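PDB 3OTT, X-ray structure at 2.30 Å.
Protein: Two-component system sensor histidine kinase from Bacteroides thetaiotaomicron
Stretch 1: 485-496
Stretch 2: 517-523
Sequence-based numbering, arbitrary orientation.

Stretch 1 (485-496) VWVLLYNNKGID
Stretch 2 (517-523) KSPNYLL

Strands can pack face to face through side chains without direct backbone bonds, with a few polar contacts near the ends. In this sensor histidine kinase, strand 485-489 and the strand running through Leu 522 illustrate the rule: their axes approach to 7.0 Å and run roughly antiparallel, at 147°, with no direct backbone hydrogen bond between them. Leu 488 lies across from Leu 522, CA to CA 6.4 Å, and Gly 494 across from Pro 519, CA to CA 7.0 Å. Stretch 2 is extended: Ser 518 -57/126, Pro 519 -73/150 (C-gamma endo), Leu 522 -144/141 (chi1 t, chi2 -111°).

Stretch 1 is a hairpin whose alternation sets the contacts. Trp 486 (-107/143, chi1 m, chi2 84°) directs its CB toward stretch 2, 4.4 Å from Leu 522 CD1, while its indole leads away. Val 487 (-131/120, t) points away and pairs with Asp 496: Val 487 N to Asp 496 O, 2.9 Å, and Asp 496 N to Val 487 O, 3.2 Å. Leu 488 (-96/119; chi1 t, chi2 m) points toward the partner, its CB 3.9 Å from Leu 522 CB and its CD2 3.6 Å from Pro 519 CB, burying apolar surface against both. Leu 489 turns its side chain away, yet one water donates to Leu 489 O (2.5 Å) and Pro 519 O (2.9 Å) and accepts from Asn 492 N (2.9 Å).

The turn passes through Asn 491 at 39/62. Asn 492 O (-131/-168) accepts a 2.9 Å hydrogen bond from Ser 518 OG (chi1 t); Asn 492 OD1 accepts one of 2.8 Å from Lys 493 N. Gly 494 adopts 74/-167, a positive phi that favours glycine, and Gly 494 O lies 3.4 Å from Pro 519 CG. Ile 495 (p, t) completes the apolar cluster, CG2 4.3 Å from Pro 519 CG and CD1 4.3 Å from Leu 522 CD2.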

# COMPACT_ATOMS: atom_id res chain seq x y z
N VAL B 485 -35.40 -2.21 -29.42
CA VAL B 485 -34.05 -2.17 -28.92
C VAL B 485 -33.30 -1.07 -29.68
O VAL B 485 -33.25 -1.06 -30.92
CB VAL B 485 -33.31 -3.53 -29.08
CG1 VAL B 485 -31.92 -3.41 -28.50
CG2 VAL B 485 -34.02 -4.64 -28.38
N TRP B 486 -32.73 -0.15 -28.93
CA TRP B 486 -32.06 1.00 -29.52
C TRP B 486 -30.56 0.78 -29.35
O TRP B 486 -30.12 0.25 -28.32
CB TRP B 486 -32.49 2.32 -28.85
CG TRP B 486 -33.93 2.64 -29.09
CD1 TRP B 486 -35.01 2.17 -28.39
CD2 TRP B 486 -34.46 3.48 -30.10
NE1 TRP B 486 -36.16 2.65 -28.90
CE2 TRP B 486 -35.86 3.46 -29.96
CE3 TRP B 486 -33.88 4.22 -31.13
CZ2 TRP B 486 -36.72 4.18 -30.81
CZ3 TRP B 486 -34.72 4.95 -31.99
CH2 TRP B 486 -36.13 4.93 -31.82
N VAL B 487 -29.81 1.19 -30.37
CA VAL B 487 -28.45 0.73 -30.55
C VAL B 487 -27.53 1.93 -30.80
O VAL B 487 -27.75 2.70 -31.75
CB VAL B 487 -28.39 -0.12 -31.79
CG1 VAL B 487 -26.93 -0.57 -32.05
CG2 VAL B 487 -29.32 -1.29 -31.66
N LEU B 488 -26.55 2.11 -29.93
CA LEU B 488 -25.51 3.11 -30.13
C LEU B 488 -24.27 2.44 -30.81
O LEU B 488 -23.73 1.46 -30.27
CB LEU B 488 -25.19 3.73 -28.78
CG LEU B 488 -24.17 4.88 -28.61
CD1 LEU B 488 -22.80 4.37 -28.96
CD2 LEU B 488 -24.46 6.19 -29.44
N LEU B 489 -23.90 2.91 -32.01
CA LEU B 489 -22.70 2.44 -32.73
C LEU B 489 -21.52 3.41 -32.59
O LEU B 489 -21.71 4.57 -32.43
CB LEU B 489 -22.98 2.15 -34.23
CG LEU B 489 -24.19 1.20 -34.43
CD1 LEU B 489 -25.53 1.98 -34.52
CD2 LEU B 489 -24.03 0.28 -35.57
N TYR B 490 -20.30 2.90 -32.64
CA TYR B 490 -19.10 3.73 -32.47
C TYR B 490 -18.93 4.60 -33.74
O TYR B 490 -18.99 4.09 -34.88
CB TYR B 490 -17.89 2.83 -32.21
CG TYR B 490 -16.53 3.54 -32.16
CD1 TYR B 490 -16.15 4.30 -31.02
CD2 TYR B 490 -15.61 3.46 -33.23
CE1 TYR B 490 -14.91 4.96 -30.96
CE2 TYR B 490 -14.33 4.12 -33.18
CZ TYR B 490 -14.00 4.86 -32.02
OH TYR B 490 -12.78 5.52 -31.93
N ASN B 491 -18.72 5.90 -33.53
CA ASN B 491 -18.42 6.86 -34.65
C ASN B 491 -19.23 6.61 -35.94
O ASN B 491 -18.69 6.32 -37.00
CB ASN B 491 -16.90 7.02 -34.92
CG ASN B 491 -16.57 8.31 -35.74
OD1 ASN B 491 -17.15 9.39 -35.49
ND2 ASN B 491 -15.67 8.19 -36.73
N ASN B 492 -20.54 6.73 -35.80
CA ASN B 492 -21.53 6.45 -36.84
C ASN B 492 -22.50 7.65 -36.93
O ASN B 492 -22.25 8.69 -36.32
CB ASN B 492 -22.32 5.19 -36.43
CG ASN B 492 -22.88 4.41 -37.65
OD1 ASN B 492 -23.87 4.81 -38.26
ND2 ASN B 492 -22.25 3.30 -37.97
N LYS B 493 -23.60 7.49 -37.63
CA LYS B 493 -24.57 8.59 -37.79
C LYS B 493 -25.93 8.09 -37.30
O LYS B 493 -26.38 7.04 -37.72
CB LYS B 493 -24.65 9.04 -39.29
CG LYS B 493 -23.25 9.27 -39.99
CD LYS B 493 -23.25 10.08 -41.34
CE LYS B 493 -23.95 9.35 -42.52
NZ LYS B 493 -23.03 8.84 -43.65
N GLY B 494 -26.58 8.83 -36.42
CA GLY B 494 -27.86 8.42 -35.92
C GLY B 494 -27.71 7.26 -34.92
O GLY B 494 -26.59 6.95 -34.45
N ILE B 495 -28.84 6.63 -34.61
CA ILE B 495 -28.90 5.41 -33.78
C ILE B 495 -29.86 4.42 -34.46
O ILE B 495 -30.77 4.80 -35.20
CB ILE B 495 -29.30 5.69 -32.25
CG1 ILE B 495 -30.65 6.37 -32.16
CG2 ILE B 495 -28.21 6.54 -31.47
CD1 ILE B 495 -31.13 6.56 -30.69
N ASP B 496 -29.63 3.14 -34.25
CA ASP B 496 -30.39 2.14 -34.95
C ASP B 496 -31.50 1.71 -34.01
O ASP B 496 -31.33 1.77 -32.78
CB ASP B 496 -29.48 0.96 -35.39
CG ASP B 496 -28.71 1.24 -36.72
OD1 ASP B 496 -28.91 2.31 -37.34
OD2 ASP B 496 -27.87 0.41 -37.18
N LYS B 517 -21.75 16.05 -34.47
CA LYS B 517 -22.76 15.61 -33.51
C LYS B 517 -22.96 14.09 -33.51
O LYS B 517 -24.01 13.59 -33.12
CB LYS B 517 -24.07 16.40 -33.67
CG LYS B 517 -23.90 17.83 -33.21
CD LYS B 517 -25.01 18.71 -33.65
CE LYS B 517 -26.22 18.50 -32.79
NZ LYS B 517 -26.98 19.78 -32.67
N SER B 518 -21.94 13.38 -33.97
CA SER B 518 -21.92 11.92 -33.92
C SER B 518 -22.09 11.44 -32.46
O SER B 518 -21.37 11.89 -31.58
CB SER B 518 -20.63 11.39 -34.52
OG SER B 518 -20.55 10.00 -34.35
N PRO B 519 -23.06 10.57 -32.20
CA PRO B 519 -23.41 10.18 -30.81
C PRO B 519 -22.39 9.27 -30.20
O PRO B 519 -21.77 8.51 -30.90
CB PRO B 519 -24.75 9.40 -30.97
CG PRO B 519 -24.88 9.04 -32.42
CD PRO B 519 -23.88 9.87 -33.23
N ASN B 520 -22.23 9.34 -28.89
CA ASN B 520 -21.34 8.42 -28.22
C ASN B 520 -21.86 7.99 -26.85
O ASN B 520 -21.14 7.38 -26.11
CB ASN B 520 -19.92 9.01 -28.08
CG ASN B 520 -19.85 10.05 -26.96
OD1 ASN B 520 -20.72 10.93 -26.88
ND2 ASN B 520 -18.85 9.92 -26.06
N TYR B 521 -23.13 8.25 -26.55
CA TYR B 521 -23.69 7.80 -25.31
C TYR B 521 -25.18 7.66 -25.42
O TYR B 521 -25.85 8.51 -26.02
CB TYR B 521 -23.39 8.74 -24.12
CG TYR B 521 -23.29 7.96 -22.82
CD1 TYR B 521 -24.42 7.65 -22.07
CD2 TYR B 521 -22.04 7.49 -22.35
CE1 TYR B 521 -24.33 6.86 -20.88
CE2 TYR B 521 -21.94 6.73 -21.18
CZ TYR B 521 -23.08 6.42 -20.44
OH TYR B 521 -22.96 5.66 -19.25
N LEU B 522 -25.71 6.63 -24.77
CA LEU B 522 -27.14 6.36 -24.84
C LEU B 522 -27.72 5.83 -23.52
O LEU B 522 -27.08 5.06 -22.85
CB LEU B 522 -27.41 5.40 -25.98
CG LEU B 522 -28.73 5.07 -26.68
CD1 LEU B 522 -29.14 3.70 -26.36
CD2 LEU B 522 -29.90 6.06 -26.63
N LEU B 523 -28.93 6.28 -23.18
CA LEU B 523 -29.64 5.86 -21.98
C LEU B 523 -31.16 6.08 -22.10
O LEU B 523 -31.62 6.86 -22.93
CB LEU B 523 -29.05 6.49 -20.70
CG LEU B 523 -29.23 7.90 -20.14
CD1 LEU B 523 -30.72 8.26 -19.80
CD2 LEU B 523 -28.43 8.06 -18.83
O HOH W 1 -21.95 6.87 -33.31